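Local coordinates for protein hydrolase (Rhizobium meliloti, PDB 5HOE) that probably hydrolyses ester bonds as an octameric carbohydrate acetylesterase of the SGNH (GDSL-like) hydrolase family, at residues K16-F22 and G59-E65; T71-P77 and Y113-T117; P118-A122 and E177-Y182. One frame throughout, in Å; residues are numbered along the deposited sequence.

How the contacts relate
All three contacts belong to an SGNH-hydrolase fold with a five-stranded parallel sheet. Contact 1 joins strand 60-66, outermost in this chain, to strand 17-23; contacts 2 and 3 lie on the other side of the chain's centre. The centre of contact 1 is about 27 Å from that of contact 2 and about 25 Å from that of contact 3. Contacts 2 and 3 have centres about 14 Å apart and touch where Arg116 CD packs on Ile121 CG1 at 3.6 Å, the chain running from residue 117 straight into helix 118-133. Strand 17-23 leads to Ser25, which with His209 and Asp206 probably forms the catalytic triad, as in other SGNH hydrolases.

Contact 1. Residues K16-F22 and G59-E65; sequences KRSVLCF and GYHIIEE
Six backbone hydrogen bonds zip strand 17-22 to strand 60-65 in a parallel ladder at the border of the SGNH-hydrolase sheet. Arg17, Val19 and Cys21 each use both N and O, accepting from His61, Ile63 and Glu65 and donating to Gly59, His61 and Ile63. Cys21 N donates to Ile63 O at 2.8 Å. A weak side-chain bond joins Ser18 OG to His61 ND1 at 3.5 Å, the hydroxyl lying in the plane of the imidazole at its edge. The carboxylate of Glu65 turns elsewhere, to Tyr87 and His95, and approaches Glu65 of a second subunit, so this edge strand also faces a subunit interface.

On the face with Ser18 and His61, Leu20 CD1 reaches across to Ile63 CG2 at 3.7 Å and to Glu65 CG at 3.5 Å, while Phe22 CD1 rests against Glu65 CB. On the opposite face Cys21 packs under helix 48-56, while Val19 touches Leu100 and Ile102 of the adjoining strand 100-104. There Val19 CG2 meets the edge of the Tyr60 ring. With CG held between its backbone N and carbonyl carbon (chi1 43°), Arg17 runs alongside Tyr60, and its CG forms a CH-pi contact 3.7 Å from the ring centroid, over the face but displaced toward the rim.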
# COMPACT_ATOMS: atom_id res chain seq x y z
N LYS A 16 -0.91 37.95 23.68
CA LYS A 16 0.24 37.55 22.89
C LYS A 16 -0.21 36.88 21.61
O LYS A 16 -1.29 36.29 21.56
CB LYS A 16 1.12 36.59 23.69
CG LYS A 16 2.52 36.42 23.10
CD LYS A 16 3.50 35.81 24.09
CE LYS A 16 3.54 36.56 25.40
NZ LYS A 16 3.43 38.03 25.24
N ARG A 17 0.60 36.95 20.57
CA ARG A 17 0.27 36.25 19.34
C ARG A 17 1.41 35.34 18.92
O ARG A 17 2.58 35.67 19.08
CB ARG A 17 -0.10 37.19 18.21
CG ARG A 17 0.77 38.42 18.09
CD ARG A 17 0.06 39.57 17.39
NE ARG A 17 -1.33 39.25 17.05
CZ ARG A 17 -2.31 40.15 16.97
NH1 ARG A 17 -3.53 39.73 16.66
NH2 ARG A 17 -2.08 41.44 17.19
N SER A 18 1.02 34.19 18.39
CA SER A 18 1.94 33.11 18.08
C SER A 18 2.10 33.00 16.57
O SER A 18 1.13 33.09 15.80
CB SER A 18 1.40 31.80 18.67
OG SER A 18 1.47 31.89 20.08
N VAL A 19 3.36 32.83 16.16
CA VAL A 19 3.73 32.77 14.76
C VAL A 19 4.59 31.53 14.53
O VAL A 19 5.68 31.41 15.11
CB VAL A 19 4.49 34.03 14.32
CG1 VAL A 19 4.79 33.95 12.84
CG2 VAL A 19 3.68 35.30 14.65
N LEU A 20 4.11 30.61 13.69
CA LEU A 20 4.83 29.40 13.34
C LEU A 20 5.64 29.63 12.07
O LEU A 20 5.10 30.05 11.05
CB LEU A 20 3.82 28.27 13.09
CG LEU A 20 4.40 26.96 12.51
CD1 LEU A 20 5.39 26.38 13.48
CD2 LEU A 20 3.31 25.93 12.17
N CYS A 21 6.94 29.33 12.13
CA CYS A 21 7.83 29.52 10.99
C CYS A 21 8.21 28.16 10.40
O CYS A 21 9.01 27.42 10.97
CB CYS A 21 9.07 30.29 11.43
SG CYS A 21 8.69 31.92 12.14
N PHE A 22 7.61 27.82 9.26
CA PHE A 22 7.76 26.50 8.65
C PHE A 22 8.68 26.58 7.43
O PHE A 22 8.36 27.26 6.45
CB PHE A 22 6.38 25.97 8.26
CG PHE A 22 6.34 24.49 7.95
CD1 PHE A 22 6.61 23.54 8.94
CD2 PHE A 22 5.99 24.02 6.69
CE1 PHE A 22 6.56 22.19 8.66
CE2 PHE A 22 5.94 22.67 6.42
CZ PHE A 22 6.21 21.76 7.42
N GLY A 59 5.48 40.87 22.56
CA GLY A 59 4.11 40.55 22.25
C GLY A 59 3.93 39.39 21.29
O GLY A 59 2.80 39.06 20.93
N TYR A 60 5.03 38.78 20.84
CA TYR A 60 4.99 37.71 19.85
C TYR A 60 5.75 36.51 20.36
O TYR A 60 6.82 36.65 20.97
CB TYR A 60 5.59 38.17 18.53
CG TYR A 60 4.72 39.15 17.77
CD1 TYR A 60 4.72 40.50 18.10
CD2 TYR A 60 3.91 38.72 16.73
CE1 TYR A 60 3.93 41.39 17.42
CE2 TYR A 60 3.12 39.61 16.04
CZ TYR A 60 3.13 40.95 16.39
OH TYR A 60 2.34 41.86 15.71
N HIS A 61 5.20 35.32 20.12
CA HIS A 61 5.83 34.05 20.43
C HIS A 61 6.12 33.34 19.12
O HIS A 61 5.20 32.99 18.37
CB HIS A 61 4.91 33.22 21.33
CG HIS A 61 5.34 31.81 21.51
ND1 HIS A 61 4.52 30.74 21.22
CD2 HIS A 61 6.52 31.28 21.93
CE1 HIS A 61 5.17 29.61 21.47
NE2 HIS A 61 6.38 29.91 21.90
N ILE A 62 7.40 33.13 18.84
CA ILE A 62 7.86 32.54 17.59
C ILE A 62 8.13 31.06 17.82
O ILE A 62 8.83 30.69 18.76
CB ILE A 62 9.11 33.26 17.06
CG1 ILE A 62 8.71 34.46 16.19
CG2 ILE A 62 9.98 32.34 16.18
CD1 ILE A 62 8.00 35.52 16.91
N ILE A 63 7.59 30.23 16.93
CA ILE A 63 7.78 28.78 16.96
C ILE A 63 8.55 28.40 15.70
O ILE A 63 8.15 28.75 14.58
CB ILE A 63 6.43 28.06 16.98
CG1 ILE A 63 5.62 28.48 18.22
CG2 ILE A 63 6.61 26.55 16.96
CD1 ILE A 63 4.16 28.41 18.01
N GLU A 64 9.69 27.75 15.88
CA GLU A 64 10.54 27.36 14.77
C GLU A 64 10.26 25.91 14.37
O GLU A 64 10.33 25.00 15.22
CB GLU A 64 12.01 27.50 15.16
CG GLU A 64 12.40 28.90 15.58
CD GLU A 64 13.87 28.98 15.90
OE1 GLU A 64 14.26 28.63 17.03
OE2 GLU A 64 14.63 29.37 15.02
N GLU A 65 9.95 25.71 13.09
CA GLU A 65 9.86 24.37 12.48
C GLU A 65 10.61 24.37 11.14
O GLU A 65 10.01 24.31 10.06
CB GLU A 65 8.40 23.93 12.31
CG GLU A 65 7.65 23.70 13.62
CD GLU A 65 8.08 22.49 14.42
OE1 GLU A 65 8.96 21.73 13.98
OE2 GLU A 65 7.50 22.29 15.51

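Contact 2. Residues T71-P77 and Y113-T117; sequences TTSLDDP and YFHRT
Leu74 is wedged between two flat groups, the Phe114 ring and the Arg116 guanidinium. Its CD1 sits over one face of the phenylalanine, 3.8 Å from the ring centroid in a CH-pi contact, while Tyr113 CE1 lies over the opposite face. Leu74 and Arg116 approach from opposite directions, and Leu74 CG lies 3.4 Å above the centre of the guanidinium plane. The edge of that plane is polar: Ser73 OG is gripped end-on by Arg116 NH1 at 3.0 Å and by Arg116 NH2 at 3.2 Å, and lies within 2° of the plane. Two bonds to one oxygen, together with a salt bridge from NH1 to Asp109, which ends the Gly-X-Asn-Asp motif of SGNH hydrolases after strand 100-104, fix the rotation of the guanidinium and hold it flat against the leucine. Water 1 donates to Ser73 O and is weakly bound by Arg116 NH2.

Tyr113 OH donates to Asp76 OD2 at 2.8 Å, on the syn side but somewhat out of the plane of a carboxylate turned 80° from the phenol ring. The aspartate CG stands anti to its backbone N (chi1 -170°), which brings OD2 to the tyrosine and also to 3.6 Å from Phe114 CZ. Pro77 CD packs on Tyr113 CE1, and Thr71 CG2 meets the far end of the Phe114 ring. Tyr113 also touches Glu120 of a third subunit.

These two loops, one between strand 60-66 and helix 84-95 and the other between strand 100-104 and helix 118-133, are joined just before helix 118-133, where Arg116 packs on Ile121.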
# COMPACT_ATOMS: atom_id res chain seq x y z
N THR A 71 11.03 19.60 1.47
CA THR A 71 10.29 19.98 0.26
C THR A 71 8.87 20.45 0.62
O THR A 71 8.37 20.22 1.72
CB THR A 71 10.16 18.79 -0.67
OG1 THR A 71 9.26 17.82 -0.09
CG2 THR A 71 11.51 18.15 -0.97
N THR A 72 8.18 21.04 -0.35
CA THR A 72 6.77 21.38 -0.11
C THR A 72 5.92 20.11 0.10
O THR A 72 5.21 19.96 1.12
CB THR A 72 6.18 22.22 -1.26
OG1 THR A 72 6.13 21.47 -2.48
CG2 THR A 72 6.92 23.53 -1.47
N SER A 73 5.97 19.17 -0.86
CA SER A 73 5.02 18.07 -0.90
C SER A 73 5.58 16.84 -1.59
O SER A 73 4.81 16.04 -2.15
CB SER A 73 3.75 18.49 -1.62
OG SER A 73 4.02 18.95 -2.94
N LEU A 74 6.90 16.67 -1.57
CA LEU A 74 7.56 15.58 -2.26
C LEU A 74 8.21 14.63 -1.27
O LEU A 74 8.86 15.06 -0.32
CB LEU A 74 8.65 16.11 -3.19
CG LEU A 74 8.21 16.91 -4.41
CD1 LEU A 74 9.38 17.74 -4.89
CD2 LEU A 74 7.78 15.93 -5.50
N ASP A 75 8.11 13.33 -1.55
CA ASP A 75 8.88 12.34 -0.80
C ASP A 75 10.30 12.26 -1.38
O ASP A 75 10.48 12.00 -2.57
CB ASP A 75 8.23 10.96 -0.89
CG ASP A 75 6.89 10.88 -0.18
OD1 ASP A 75 6.64 11.65 0.77
OD2 ASP A 75 6.08 10.03 -0.58
N ASP A 76 11.30 12.50 -0.54
CA ASP A 76 12.69 12.38 -0.98
C ASP A 76 13.11 10.91 -0.98
O ASP A 76 12.83 10.17 -0.03
CB ASP A 76 13.60 13.18 -0.04
CG ASP A 76 15.03 13.33 -0.55
OD1 ASP A 76 15.79 12.34 -0.57
OD2 ASP A 76 15.43 14.46 -0.89
N PRO A 77 13.81 10.45 -2.03
CA PRO A 77 14.10 9.02 -2.14
C PRO A 77 15.00 8.49 -1.05
O PRO A 77 14.96 7.30 -0.77
CB PRO A 77 14.76 8.88 -3.53
CG PRO A 77 15.20 10.22 -3.91
CD PRO A 77 14.30 11.21 -3.19
N TYR A 113 16.79 15.52 -9.21
CA TYR A 113 16.13 14.21 -9.18
C TYR A 113 14.63 14.28 -8.88
O TYR A 113 13.97 13.24 -8.95
CB TYR A 113 16.84 13.30 -8.19
CG TYR A 113 16.98 13.83 -6.77
CD1 TYR A 113 15.92 13.74 -5.88
CD2 TYR A 113 18.17 14.36 -6.31
CE1 TYR A 113 16.03 14.20 -4.57
CE2 TYR A 113 18.30 14.80 -5.00
CZ TYR A 113 17.23 14.72 -4.13
OH TYR A 113 17.36 15.16 -2.84
N PHE A 114 14.06 15.46 -8.60
CA PHE A 114 12.60 15.53 -8.44
C PHE A 114 11.86 15.85 -9.75
O PHE A 114 10.66 15.55 -9.86
CB PHE A 114 12.21 16.59 -7.41
CG PHE A 114 12.50 16.21 -5.97
CD1 PHE A 114 12.06 15.02 -5.43
CD2 PHE A 114 13.18 17.11 -5.14
CE1 PHE A 114 12.31 14.72 -4.11
CE2 PHE A 114 13.44 16.81 -3.82
CZ PHE A 114 13.01 15.64 -3.29
N HIS A 115 12.52 16.47 -10.73
CA HIS A 115 11.90 16.71 -12.04
C HIS A 115 10.55 17.41 -11.93
O HIS A 115 9.58 17.05 -12.61
CB HIS A 115 11.80 15.40 -12.84
CG HIS A 115 13.12 14.72 -13.02
ND1 HIS A 115 14.03 15.12 -13.97
CD2 HIS A 115 13.70 13.71 -12.33
CE1 HIS A 115 15.11 14.36 -13.88
NE2 HIS A 115 14.93 13.49 -12.90
N ARG A 116 10.49 18.43 -11.09
CA ARG A 116 9.25 19.18 -10.87
C ARG A 116 9.30 20.47 -11.69
O ARG A 116 10.35 21.10 -11.80
CB ARG A 116 9.07 19.50 -9.38
CG ARG A 116 7.70 20.00 -8.99
CD ARG A 116 7.45 19.88 -7.47
NE ARG A 116 6.51 18.80 -7.12
CZ ARG A 116 5.82 18.76 -5.98
NH1 ARG A 116 5.98 19.74 -5.09
NH2 ARG A 116 4.98 17.76 -5.72
N THR A 117 8.15 20.86 -12.25
CA THR A 117 8.04 22.15 -12.92
C THR A 117 7.82 23.24 -11.88
O THR A 117 7.33 22.97 -10.79
CB THR A 117 6.83 22.17 -13.85
OG1 THR A 117 5.63 22.06 -13.06
CG2 THR A 117 6.88 21.04 -14.89
O HOH W 1 2.33 16.57 -4.09

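Contact 3. Residues P118-A122 and E177-Y182; sequences PYEIA and ELSGLY
Two helices of the SGNH-hydrolase fold, 118-133 and 171-189, pack here through the first turn of the former, their local axes 9.4 Å apart and crossing at -52°. Ala122 lets the helices come close: its CB meets Leu181 CB at 3.8 Å, and its CA lies 3.6 Å from Tyr182 CE1. Leu181 CD1 also reaches Pro118 CB, one turn before Ala122, at 3.5 Å, and its other methyl, CD2, approaches the edge of the Tyr119 ring. The Glu177 side chain leans across the proline, bringing OE1 to 3.4 Å from Pro118 CG.

Ile121 CG2, anti to its backbone N, points at both Leu178 CD2 and Tyr182 OH, the latter 3.6 Å away. Leu178 CB lies over a face of the Tyr182 ring, toward its rim. The phenol hydroxyl is hydrogen-bonded to the carbonyl of Leu105, tying helix 171-189 to the loop after strand 100-104. Replacing Tyr182 with an alanine would probably leave the Leu105 carbonyl without this partner and open a gap beside Ala122 and Ile121. Tyr119 and Ala122 also touch Trp163 of a fourth subunit.

No hydrogen bond links the two segments, so they are held mainly by apolar packing, with the buried Tyr182 hydroxyl satisfied by the Leu105 carbonyl outside the pair.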
# COMPACT_ATOMS: atom_id res chain seq x y z
N PRO A 118 8.13 24.50 -12.22
CA PRO A 118 7.82 25.60 -11.28
C PRO A 118 6.36 25.64 -10.83
O PRO A 118 6.10 25.85 -9.64
CB PRO A 118 8.24 26.85 -12.07
CG PRO A 118 9.33 26.34 -12.95
CD PRO A 118 8.92 24.97 -13.37
N TYR A 119 5.41 25.41 -11.74
CA TYR A 119 4.01 25.42 -11.33
C TYR A 119 3.72 24.33 -10.31
O TYR A 119 3.01 24.57 -9.33
CB TYR A 119 3.06 25.31 -12.53
CG TYR A 119 1.65 25.58 -12.09
CD1 TYR A 119 1.20 26.87 -11.93
CD2 TYR A 119 0.80 24.53 -11.75
CE1 TYR A 119 -0.08 27.13 -11.48
CE2 TYR A 119 -0.49 24.79 -11.28
CZ TYR A 119 -0.91 26.09 -11.16
OH TYR A 119 -2.19 26.32 -10.71
N GLU A 120 4.27 23.12 -10.52
CA GLU A 120 4.07 22.05 -9.54
C GLU A 120 4.65 22.40 -8.17
O GLU A 120 4.10 21.98 -7.15
CB GLU A 120 4.67 20.74 -10.07
CG GLU A 120 3.89 20.13 -11.24
CD GLU A 120 4.63 19.02 -11.99
OE1 GLU A 120 5.86 18.88 -11.85
OE2 GLU A 120 3.95 18.29 -12.74
N ILE A 121 5.74 23.17 -8.13
CA ILE A 121 6.31 23.60 -6.86
C ILE A 121 5.36 24.57 -6.17
O ILE A 121 5.07 24.43 -4.98
CB ILE A 121 7.70 24.23 -7.06
CG1 ILE A 121 8.65 23.22 -7.73
CG2 ILE A 121 8.23 24.71 -5.69
CD1 ILE A 121 10.09 23.71 -7.98
N ALA A 122 4.88 25.57 -6.91
CA ALA A 122 3.91 26.51 -6.36
C ALA A 122 2.63 25.80 -5.95
O ALA A 122 2.01 26.16 -4.93
CB ALA A 122 3.64 27.61 -7.38
N GLU A 177 11.53 31.49 -11.00
CA GLU A 177 10.12 31.61 -11.32
C GLU A 177 9.22 31.54 -10.09
O GLU A 177 8.03 31.84 -10.20
CB GLU A 177 9.71 30.50 -12.30
CG GLU A 177 10.28 30.66 -13.71
CD GLU A 177 9.81 29.55 -14.63
OE1 GLU A 177 8.61 29.20 -14.60
OE2 GLU A 177 10.66 29.03 -15.37
N LEU A 178 9.75 31.15 -8.92
CA LEU A 178 8.86 30.90 -7.79
C LEU A 178 8.21 32.18 -7.28
O LEU A 178 7.04 32.17 -6.89
CB LEU A 178 9.61 30.20 -6.66
CG LEU A 178 10.18 28.80 -6.95
CD1 LEU A 178 10.72 28.17 -5.67
CD2 LEU A 178 9.15 27.86 -7.59
N SER A 179 8.94 33.31 -7.29
CA SER A 179 8.36 34.55 -6.78
C SER A 179 7.06 34.89 -7.49
O SER A 179 6.03 35.14 -6.84
CB SER A 179 9.35 35.70 -6.87
OG SER A 179 8.75 36.85 -6.31
N GLY A 180 7.08 34.94 -8.83
CA GLY A 180 5.88 35.29 -9.57
C GLY A 180 4.74 34.30 -9.35
O GLY A 180 3.58 34.70 -9.20
N LEU A 181 5.05 33.01 -9.35
CA LEU A 181 4.02 32.00 -9.17
C LEU A 181 3.47 32.01 -7.75
O LEU A 181 2.26 31.82 -7.56
CB LEU A 181 4.57 30.62 -9.52
CG LEU A 181 4.86 30.42 -11.01
CD1 LEU A 181 5.71 29.17 -11.28
CD2 LEU A 181 3.56 30.35 -11.76
N TYR A 182 4.34 32.22 -6.74
CA TYR A 182 3.84 32.29 -5.37
C TYR A 182 2.97 33.52 -5.15
O TYR A 182 2.02 33.48 -4.37
CB TYR A 182 4.99 32.31 -4.34
CG TYR A 182 5.71 31.00 -4.10
CD1 TYR A 182 5.61 29.92 -4.98
CD2 TYR A 182 6.49 30.83 -2.96
CE1 TYR A 182 6.30 28.73 -4.74
CE2 TYR A 182 7.17 29.65 -2.71
CZ TYR A 182 7.08 28.60 -3.61
OH TYR A 182 7.75 27.43 -3.31